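PDB 3EWN: ThiJ/PfpI family protein from Pseudomonas syringae pv. tomato, which is of unknown function but belongs to the DJ-1/PfpI family, a branch of the glutaminase I clan. Local coordinates for residues D23-M28 / D84-F89; H43-S48 / F181-V186; G47-A52 / A187-Q192. One frame throughout, in Å; residues are numbered along the deposited sequence.

Contacts 1 and 2 lie in the core, whereas contact 3 sits at the surface. Contact 1 joins two neighbouring parallel strands of the central sheet, 25-29 and 87-90, mainly through backbone hydrogen bonds. Contact 2 packs helix 36-46 against helix 177-189 on one side of that sheet, mainly through apolar side chains, with no hydrogen bond between the segments. Contact 3 follows the same two chain regions onward: the loop after the first helix meets the end of the second, and here an arginine binds a backbone carbonyl. Contacts 1 and 2 touch through Met28, Phe89 and the rings of contact 2, while the salt bridge of Glu24 and Arg190 ties contact 1 to contact 3.

Contact 1 (D23-M28 / D84-F89); sequences DEQIAM and DLTVLF
Gln25 and Thr86 start the pairing of two parallel strands, and most of the polar contact is backbone. Gln25 O takes two donors, Thr86 N at 2.7 Å and Val87 N at 3.1 Å. Further on, Ala27 N gives to Val87 O and Ala27 O receives Phe89 N, both at 2.9 Å. The one bond across the strands that uses a side-chain atom is nearly straight: Gln25 N reaches Thr86 OG1 at 2.9 Å (172° at the hydrogen). Thr86 thus extends the pairing by one bond, one residue before strand 87-90 begins.

Apolar groups pack on both faces. Ile26 and Val87 lie side by side and point the same way. Beyond them the selenomethionine Met28 bends at chi3 (84°), and its CE lies over one face of the Phe89 ring, 3.7 Å above the plane and toward the rim, a CH-pi contact. On the opposite face of the sheet, where Ala27 points, its CB is pressed 3.4 Å from Leu85 CD1.

Helices 36-46 and 177-189 cover the Met28 and Phe89 face, and strands 53-58 and 119-123 flank the pair. This is the middle of the parallel sheet of the alpha/beta/alpha sandwich shared by DJ-1/PfpI and class I glutamine amidotransferase domains.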
loop_
_atom_site.group_PDB
_atom_site.type_symbol
_atom_site.label_atom_id
_atom_site.label_comp_id
_atom_site.label_asym_id
_atom_site.label_seq_id
_atom_site.Cartn_x
_atom_site.Cartn_y
_atom_site.Cartn_z
ATOM N N ASP A 23 10.506 0.052 21.144
ATOM C CA ASP A 23 11.641 0.880 20.750
ATOM C C ASP A 23 12.364 0.284 19.547
ATOM O O ASP A 23 13.582 0.411 19.416
ATOM C CB ASP A 23 12.610 1.011 21.925
ATOM C CG ASP A 23 13.298 -0.300 22.262
ATOM O OD1 ASP A 23 12.636 -1.357 22.212
ATOM O OD2 ASP A 23 14.503 -0.271 22.587
ATOM N N GLU A 24 11.604 -0.356 18.663
ATOM C CA GLU A 24 12.185 -0.982 17.483
ATOM C C GLU A 24 12.846 0.006 16.526
ATOM O O GLU A 24 12.387 1.136 16.356
ATOM C CB GLU A 24 11.118 -1.773 16.712
ATOM C CG GLU A 24 10.482 -2.912 17.499
ATOM C CD GLU A 24 9.220 -2.498 18.238
ATOM O OE1 GLU A 24 8.945 -1.284 18.352
ATOM O OE2 GLU A 24 8.498 -3.400 18.712
ATOM N N GLN A 25 13.932 -0.442 15.907
ATOM C CA GLN A 25 14.669 0.346 14.924
ATOM C C GLN A 25 14.434 -0.422 13.633
ATOM O O GLN A 25 14.937 -1.530 13.472
ATOM C CB GLN A 25 16.161 0.362 15.254
ATOM C CG GLN A 25 16.489 0.973 16.606
ATOM C CD GLN A 25 16.050 2.415 16.708
ATOM O OE1 GLN A 25 16.345 3.228 15.831
ATOM N NE2 GLN A 25 15.344 2.748 17.787
ATOM N N ILE A 26 13.684 0.175 12.716
ATOM C CA ILE A 26 13.327 -0.485 11.468
ATOM C C ILE A 26 13.847 0.247 10.240
ATOM O O ILE A 26 13.481 1.398 9.997
ATOM C CB ILE A 26 11.783 -0.609 11.378
ATOM C CG1 ILE A 26 11.268 -1.416 12.574
ATOM C CG2 ILE A 26 11.372 -1.257 10.068
ATOM C CD1 ILE A 26 9.765 -1.336 12.791
ATOM N N ALA A 27 14.698 -0.423 9.466
ATOM C CA ALA A 27 15.247 0.180 8.257
ATOM C C ALA A 27 14.606 -0.439 7.019
ATOM O O ALA A 27 14.654 -1.654 6.826
ATOM C CB ALA A 27 16.764 -0.010 8.211
HETATM N N MSE A 28 14.016 0.408 6.181
HETATM C CA MSE A 28 13.363 -0.044 4.960
HETATM C C MSE A 28 14.070 0.550 3.747
HETATM O O MSE A 28 14.067 1.760 3.542
HETATM C CB MSE A 28 11.890 0.372 4.983
HETATM C CG MSE A 28 11.155 -0.090 6.251
HETATM SE SE MSE A 28 9.282 0.355 6.327
HETATM C CE MSE A 28 8.574 -1.120 5.342
ATOM N N ASP A 84 22.888 -1.087 14.273
ATOM C CA ASP A 84 22.153 -2.233 14.805
ATOM C C ASP A 84 20.656 -1.982 14.671
ATOM O O ASP A 84 20.130 -1.015 15.217
ATOM C CB ASP A 84 22.519 -2.466 16.273
ATOM C CG ASP A 84 24.006 -2.691 16.477
ATOM O OD1 ASP A 84 24.728 -2.929 15.485
ATOM O OD2 ASP A 84 24.457 -2.640 17.639
ATOM N N LEU A 85 19.975 -2.867 13.950
ATOM C CA LEU A 85 18.543 -2.729 13.703
ATOM C C LEU A 85 17.697 -3.872 14.244
ATOM O O LEU A 85 18.182 -4.987 14.426
ATOM C CB LEU A 85 18.302 -2.639 12.195
ATOM C CG LEU A 85 19.030 -1.526 11.440
ATOM C CD1 LEU A 85 19.077 -1.860 9.953
ATOM C CD2 LEU A 85 18.328 -0.202 11.686
ATOM N N THR A 86 16.423 -3.581 14.494
ATOM C CA THR A 86 15.496 -4.606 14.951
ATOM C C THR A 86 15.063 -5.323 13.679
ATOM O O THR A 86 14.964 -6.552 13.638
ATOM C CB THR A 86 14.250 -3.988 15.608
ATOM O OG1 THR A 86 14.658 -3.113 16.666
ATOM C CG2 THR A 86 13.347 -5.079 16.168
ATOM N N VAL A 87 14.823 -4.537 12.632
ATOM C CA VAL A 87 14.398 -5.084 11.348
ATOM C C VAL A 87 15.064 -4.429 10.142
ATOM O O VAL A 87 15.163 -3.208 10.062
ATOM C CB VAL A 87 12.873 -4.937 11.151
ATOM C CG1 VAL A 87 12.471 -5.518 9.797
ATOM C CG2 VAL A 87 12.125 -5.632 12.274
ATOM N N LEU A 88 15.527 -5.260 9.213
ATOM C CA LEU A 88 16.122 -4.781 7.966
ATOM C C LEU A 88 15.111 -5.274 6.942
ATOM O O LEU A 88 14.721 -6.437 6.978
ATOM C CB LEU A 88 17.486 -5.429 7.711
ATOM C CG LEU A 88 18.155 -5.070 6.373
ATOM C CD1 LEU A 88 18.368 -3.555 6.260
ATOM C CD2 LEU A 88 19.480 -5.798 6.263
ATOM N N PHE A 89 14.680 -4.400 6.036
ATOM C CA PHE A 89 13.664 -4.776 5.055
ATOM C C PHE A 89 13.963 -4.292 3.645
ATOM O O PHE A 89 14.457 -3.185 3.459
ATOM C CB PHE A 89 12.311 -4.201 5.496
ATOM C CG PHE A 89 11.239 -4.276 4.442
ATOM C CD1 PHE A 89 10.397 -5.381 4.360
ATOM C CD2 PHE A 89 11.073 -3.239 3.528
ATOM C CE1 PHE A 89 9.402 -5.451 3.385
ATOM C CE2 PHE A 89 10.083 -3.299 2.548
ATOM C CZ PHE A 89 9.245 -4.407 2.476
#

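Contact 2 (H43-S48 / F181-V186); sequences HCMFGS and FGLSMV
Met45 and Gly182 bring the two helices closest, with their CA atoms 5.2 Å apart. Gly182 has no side chain, and the selenomethionine Met45 lies directly on the backbone there: its CB is 3.5 Å from Gly182 C, and its CG is 3.5 Å from Leu183 N. The chain of Met45 bends at chi2 (-57°), which turns SE toward Leu183, the two side chains crossing at an angle, with SE 4.0 Å from Leu183 CD1. Val186, one turn on from Gly182, adds its CG2, 3.4 Å from Met45 O and also against Met45 CB.

On the side facing the sheet, Phe46 reaches across to two residues. Its CE1 touches Met185 CB at 3.7 Å, and its CZ comes within 4.0 Å of Phe181 CE2, the two rings meeting at a slant. Within helix 177-189 itself, Met185 CG lies over one face of the Phe181 ring, toward its rim. Phe46 also packs on Ile26 and Ile54, and Phe181 on Thr121 and Val123, so this side rests on strands of the sheet.

Packing is looser toward Ser48, which is partly exposed and brings only its OG near the other helix, 4.0 Å from Val186 CG2. Helix 192-201 lies beside it, with Ala198 against Ser48. Leu183 and Ser184 also meet Pro209 of the second subunit, so the Leu183 side of the contact borders that subunit.

No hydrogen bond joins the two segments. Met45 O, beside the Val186 methyl, is instead satisfied from its own segment by both Ser48 N and Ser48 OG. Between these segments the hold is shape and apolar burial; Met45 CG sits where a side chain on residue 182 would begin, so the bare glycine allows the close approach.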
loop_
_atom_site.group_PDB
_atom_site.type_symbol
_atom_site.label_atom_id
_atom_site.label_comp_id
_atom_site.label_asym_id
_atom_site.label_seq_id
_atom_site.Cartn_x
_atom_site.Cartn_y
_atom_site.Cartn_z
ATOM N N HIS A 43 4.934 -0.951 5.488
ATOM C CA HIS A 43 5.034 0.318 6.202
ATOM C C HIS A 43 3.748 0.591 6.980
ATOM O O HIS A 43 3.780 1.081 8.110
ATOM C CB HIS A 43 5.333 1.466 5.227
ATOM C CG HIS A 43 5.688 2.755 5.905
ATOM N ND1 HIS A 43 4.739 3.629 6.392
ATOM C CD2 HIS A 43 6.891 3.292 6.224
ATOM C CE1 HIS A 43 5.341 4.646 6.982
ATOM N NE2 HIS A 43 6.647 4.467 6.894
ATOM N N CYS A 44 2.617 0.258 6.367
ATOM C CA CYS A 44 1.312 0.437 6.990
ATOM C C CYS A 44 1.281 -0.282 8.338
ATOM O O CYS A 44 0.805 0.258 9.339
ATOM C CB CYS A 44 0.226 -0.135 6.079
ATOM S SG CYS A 44 -1.424 -0.197 6.805
HETATM N N MSE A 45 1.801 -1.504 8.360
HETATM C CA MSE A 45 1.825 -2.286 9.588
HETATM C C MSE A 45 2.924 -1.857 10.552
HETATM O O MSE A 45 2.667 -1.707 11.742
HETATM C CB MSE A 45 1.965 -3.777 9.269
HETATM C CG MSE A 45 0.777 -4.349 8.490
HETATM SE SE MSE A 45 -0.926 -4.120 9.359
HETATM C CE MSE A 45 -2.071 -4.611 7.928
ATOM N N PHE A 46 4.144 -1.667 10.057
ATOM C CA PHE A 46 5.235 -1.244 10.932
ATOM C C PHE A 46 4.936 0.129 11.519
ATOM O O PHE A 46 5.312 0.437 12.656
ATOM C CB PHE A 46 6.561 -1.168 10.168
ATOM C CG PHE A 46 7.156 -2.503 9.829
ATOM C CD1 PHE A 46 7.246 -3.502 10.791
ATOM C CD2 PHE A 46 7.668 -2.746 8.560
ATOM C CE1 PHE A 46 7.842 -4.724 10.494
ATOM C CE2 PHE A 46 8.268 -3.968 8.254
ATOM C CZ PHE A 46 8.354 -4.958 9.226
ATOM N N GLY A 47 4.256 0.952 10.730
ATOM C CA GLY A 47 3.917 2.293 11.171
ATOM C C GLY A 47 2.948 2.316 12.337
ATOM O O GLY A 47 2.805 3.341 13.001
ATOM N N SER A 48 2.288 1.190 12.596
ATOM C CA SER A 48 1.329 1.107 13.695
ATOM C C SER A 48 2.013 0.915 15.048
ATOM O O SER A 48 1.381 1.063 16.088
ATOM C CB SER A 48 0.359 -0.055 13.473
ATOM O OG SER A 48 0.977 -1.290 13.797
ATOM N N PHE A 181 2.538 -10.236 5.667
ATOM C CA PHE A 181 3.871 -10.277 6.238
ATOM C C PHE A 181 3.926 -9.243 7.370
ATOM O O PHE A 181 4.394 -9.530 8.475
ATOM C CB PHE A 181 4.886 -9.921 5.150
ATOM C CG PHE A 181 6.169 -9.347 5.677
ATOM C CD1 PHE A 181 7.134 -10.168 6.241
ATOM C CD2 PHE A 181 6.397 -7.980 5.623
ATOM C CE1 PHE A 181 8.317 -9.629 6.749
ATOM C CE2 PHE A 181 7.572 -7.431 6.126
ATOM C CZ PHE A 181 8.534 -8.258 6.691
ATOM N N GLY A 182 3.433 -8.043 7.081
ATOM C CA GLY A 182 3.443 -6.968 8.063
ATOM C C GLY A 182 2.639 -7.239 9.321
ATOM O O GLY A 182 3.119 -7.020 10.432
ATOM N N LEU A 183 1.409 -7.711 9.157
ATOM C CA LEU A 183 0.563 -7.992 10.310
ATOM C C LEU A 183 1.206 -9.061 11.195
ATOM O O LEU A 183 1.149 -8.991 12.423
ATOM C CB LEU A 183 -0.822 -8.449 9.848
ATOM C CG LEU A 183 -1.919 -8.555 10.912
ATOM C CD1 LEU A 183 -2.130 -7.194 11.590
ATOM C CD2 LEU A 183 -3.208 -9.029 10.255
ATOM N N SER A 184 1.818 -10.056 10.567
ATOM C CA SER A 184 2.485 -11.101 11.323
ATOM C C SER A 184 3.680 -10.508 12.066
ATOM O O SER A 184 3.965 -10.892 13.201
ATOM C CB SER A 184 2.945 -12.222 10.393
ATOM O OG SER A 184 1.833 -12.959 9.917
HETATM N N MSE A 185 4.385 -9.575 11.430
HETATM C CA MSE A 185 5.535 -8.949 12.081
HETATM C C MSE A 185 5.089 -8.147 13.304
HETATM O O MSE A 185 5.765 -8.142 14.336
HETATM C CB MSE A 185 6.288 -8.034 11.106
HETATM C CG MSE A 185 7.147 -8.769 10.058
HETATM SE SE MSE A 185 8.528 -9.900 10.809
HETATM C CE MSE A 185 9.560 -8.575 11.728
ATOM N N VAL A 186 3.954 -7.464 13.193
ATOM C CA VAL A 186 3.448 -6.684 14.319
ATOM C C VAL A 186 3.207 -7.585 15.534
ATOM O O VAL A 186 3.521 -7.216 16.665
ATOM C CB VAL A 186 2.129 -5.958 13.955
ATOM C CG1 VAL A 186 1.498 -5.352 15.206
ATOM C CG2 VAL A 186 2.403 -4.867 12.917
#

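Contact 3 (G47-A52 / A187-Q192); sequences GSLMGA and AELRDQ
Arg190 turns its CG anti to its own carbonyl carbon (chi1 -60°), and a bend at chi2 (-57°) turns CD; the rest of the chain crosses Leu49 obliquely to reach the Met50 carbonyl. Arg190 NH2 donates to Met50 O at 2.8 Å, with 156° at the hydrogen. The donor stands well above the carbonyl plane, while the oxygen lies near the edge of the guanidinium, only slightly tilted from its plane.

Leu49 supplies the apolar part. Its CD2 touches Arg190 CG at 3.6 Å and lies over one face of the guanidinium toward the rim, 3.9 Å above the plane, with Leu49 CB 3.7 Å from Arg190 NH2. The other branch, CD1, meets Leu189 CD1 at 3.7 Å, the two leucines crossing at about a right angle. One face of the guanidinium thus lies against Leu49, and its edge meets the Met50 oxygen.

Met50 O is presented by a type II turn from Leu49 to Ala52, in which Gly51 takes the positive phi usual for its third position. Two more partners help hold the guanidinium's rotation: NE in a salt bridge to Glu24 OE2, and NH1 in a hydrogen bond to Pro19 O.

The contact lies at the protein surface, where the loop between helix 36-46 and strand 53-58 passes the last turn of helix 177-189. Helix 192-201 starts immediately afterwards, with Asp191 as its N-cap, and the hydroxyl OH of its Tyr194 is hydrogen-bonded to both Ser48 O and Met50 N, holding the loop from a second helix.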
loop_
_atom_site.group_PDB
_atom_site.type_symbol
_atom_site.label_atom_id
_atom_site.label_comp_id
_atom_site.label_asym_id
_atom_site.label_seq_id
_atom_site.Cartn_x
_atom_site.Cartn_y
_atom_site.Cartn_z
ATOM N N GLY A 47 4.256 0.952 10.730
ATOM C CA GLY A 47 3.917 2.293 11.171
ATOM C C GLY A 47 2.948 2.316 12.337
ATOM O O GLY A 47 2.805 3.341 13.001
ATOM N N SER A 48 2.288 1.190 12.596
ATOM C CA SER A 48 1.329 1.107 13.695
ATOM C C SER A 48 2.013 0.915 15.048
ATOM O O SER A 48 1.381 1.063 16.088
ATOM C CB SER A 48 0.359 -0.055 13.473
ATOM O OG SER A 48 0.977 -1.290 13.797
ATOM N N LEU A 49 3.300 0.588 15.025
ATOM C CA LEU A 49 4.067 0.353 16.244
ATOM C C LEU A 49 4.432 1.640 16.993
ATOM O O LEU A 49 5.262 2.417 16.528
ATOM C CB LEU A 49 5.344 -0.420 15.887
ATOM C CG LEU A 49 5.131 -1.789 15.229
ATOM C CD1 LEU A 49 6.443 -2.297 14.645
ATOM C CD2 LEU A 49 4.585 -2.770 16.263
HETATM N N MSE A 50 3.819 1.857 18.157
HETATM C CA MSE A 50 4.098 3.048 18.961
HETATM C C MSE A 50 5.514 3.006 19.531
HETATM O O MSE A 50 5.914 2.010 20.132
HETATM C CB MSE A 50 3.101 3.152 20.122
HETATM C CG MSE A 50 1.673 3.460 19.715
HETATM SE SE MSE A 50 0.419 3.189 21.182
HETATM C CE MSE A 50 0.979 4.661 22.278
ATOM N N GLY A 51 6.271 4.082 19.337
ATOM C CA GLY A 51 7.625 4.141 19.861
ATOM C C GLY A 51 8.707 3.687 18.899
ATOM O O GLY A 51 9.888 3.974 19.105
ATOM N N ALA A 52 8.312 2.977 17.849
ATOM C CA ALA A 52 9.269 2.482 16.875
ATOM C C ALA A 52 9.746 3.603 15.971
ATOM O O ALA A 52 9.015 4.562 15.708
ATOM C CB ALA A 52 8.641 1.373 16.040
ATOM N N ALA A 187 2.650 -8.771 15.305
ATOM C CA ALA A 187 2.387 -9.693 16.407
ATOM C C ALA A 187 3.703 -10.237 16.966
ATOM O O ALA A 187 3.849 -10.420 18.176
ATOM C CB ALA A 187 1.505 -10.843 15.932
ATOM N N GLU A 188 4.654 -10.500 16.075
ATOM C CA GLU A 188 5.969 -11.014 16.469
ATOM C C GLU A 188 6.683 -10.009 17.369
ATOM O O GLU A 188 7.235 -10.371 18.409
ATOM C CB GLU A 188 6.820 -11.278 15.222
ATOM C CG GLU A 188 8.288 -11.640 15.475
ATOM C CD GLU A 188 8.462 -12.950 16.225
ATOM O OE1 GLU A 188 7.546 -13.795 16.169
ATOM O OE2 GLU A 188 9.522 -13.148 16.855
ATOM N N LEU A 189 6.654 -8.744 16.964
ATOM C CA LEU A 189 7.309 -7.672 17.709
ATOM C C LEU A 189 6.605 -7.281 19.013
ATOM O O LEU A 189 7.259 -6.959 20.009
ATOM C CB LEU A 189 7.466 -6.448 16.802
ATOM C CG LEU A 189 8.376 -6.704 15.595
ATOM C CD1 LEU A 189 8.297 -5.536 14.614
ATOM C CD2 LEU A 189 9.805 -6.917 16.073
ATOM N N ARG A 190 5.277 -7.298 19.007
ATOM C CA ARG A 190 4.504 -6.955 20.198
ATOM C C ARG A 190 3.757 -8.225 20.598
ATOM O O ARG A 190 4.363 -9.143 21.140
ATOM C CB ARG A 190 3.541 -5.805 19.884
ATOM C CG ARG A 190 4.247 -4.527 19.411
ATOM C CD ARG A 190 5.266 -4.025 20.430
ATOM N NE ARG A 190 6.031 -2.881 19.932
ATOM C CZ ARG A 190 5.614 -1.619 19.953
ATOM N NH1 ARG A 190 4.425 -1.307 20.458
ATOM N NH2 ARG A 190 6.382 -0.665 19.446
ATOM N N ASP A 191 2.452 -8.283 20.354
ATOM C CA ASP A 191 1.703 -9.502 20.647
ATOM C C ASP A 191 0.500 -9.585 19.716
ATOM O O ASP A 191 0.272 -8.679 18.921
ATOM C CB ASP A 191 1.297 -9.598 22.135
ATOM C CG ASP A 191 0.192 -8.635 22.533
ATOM O OD1 ASP A 191 -0.386 -7.952 21.663
ATOM O OD2 ASP A 191 -0.105 -8.576 23.747
ATOM N N GLN A 192 -0.261 -10.669 19.791
ATOM C CA GLN A 192 -1.396 -10.822 18.888
ATOM C C GLN A 192 -2.487 -9.777 19.060
ATOM O O GLN A 192 -3.106 -9.349 18.084
ATOM C CB GLN A 192 -2.006 -12.215 19.032
ATOM C CG GLN A 192 -3.080 -12.486 17.996
ATOM C CD GLN A 192 -3.533 -13.925 17.991
ATOM O OE1 GLN A 192 -2.739 -14.834 18.225
ATOM N NE2 GLN A 192 -4.809 -14.146 17.693
#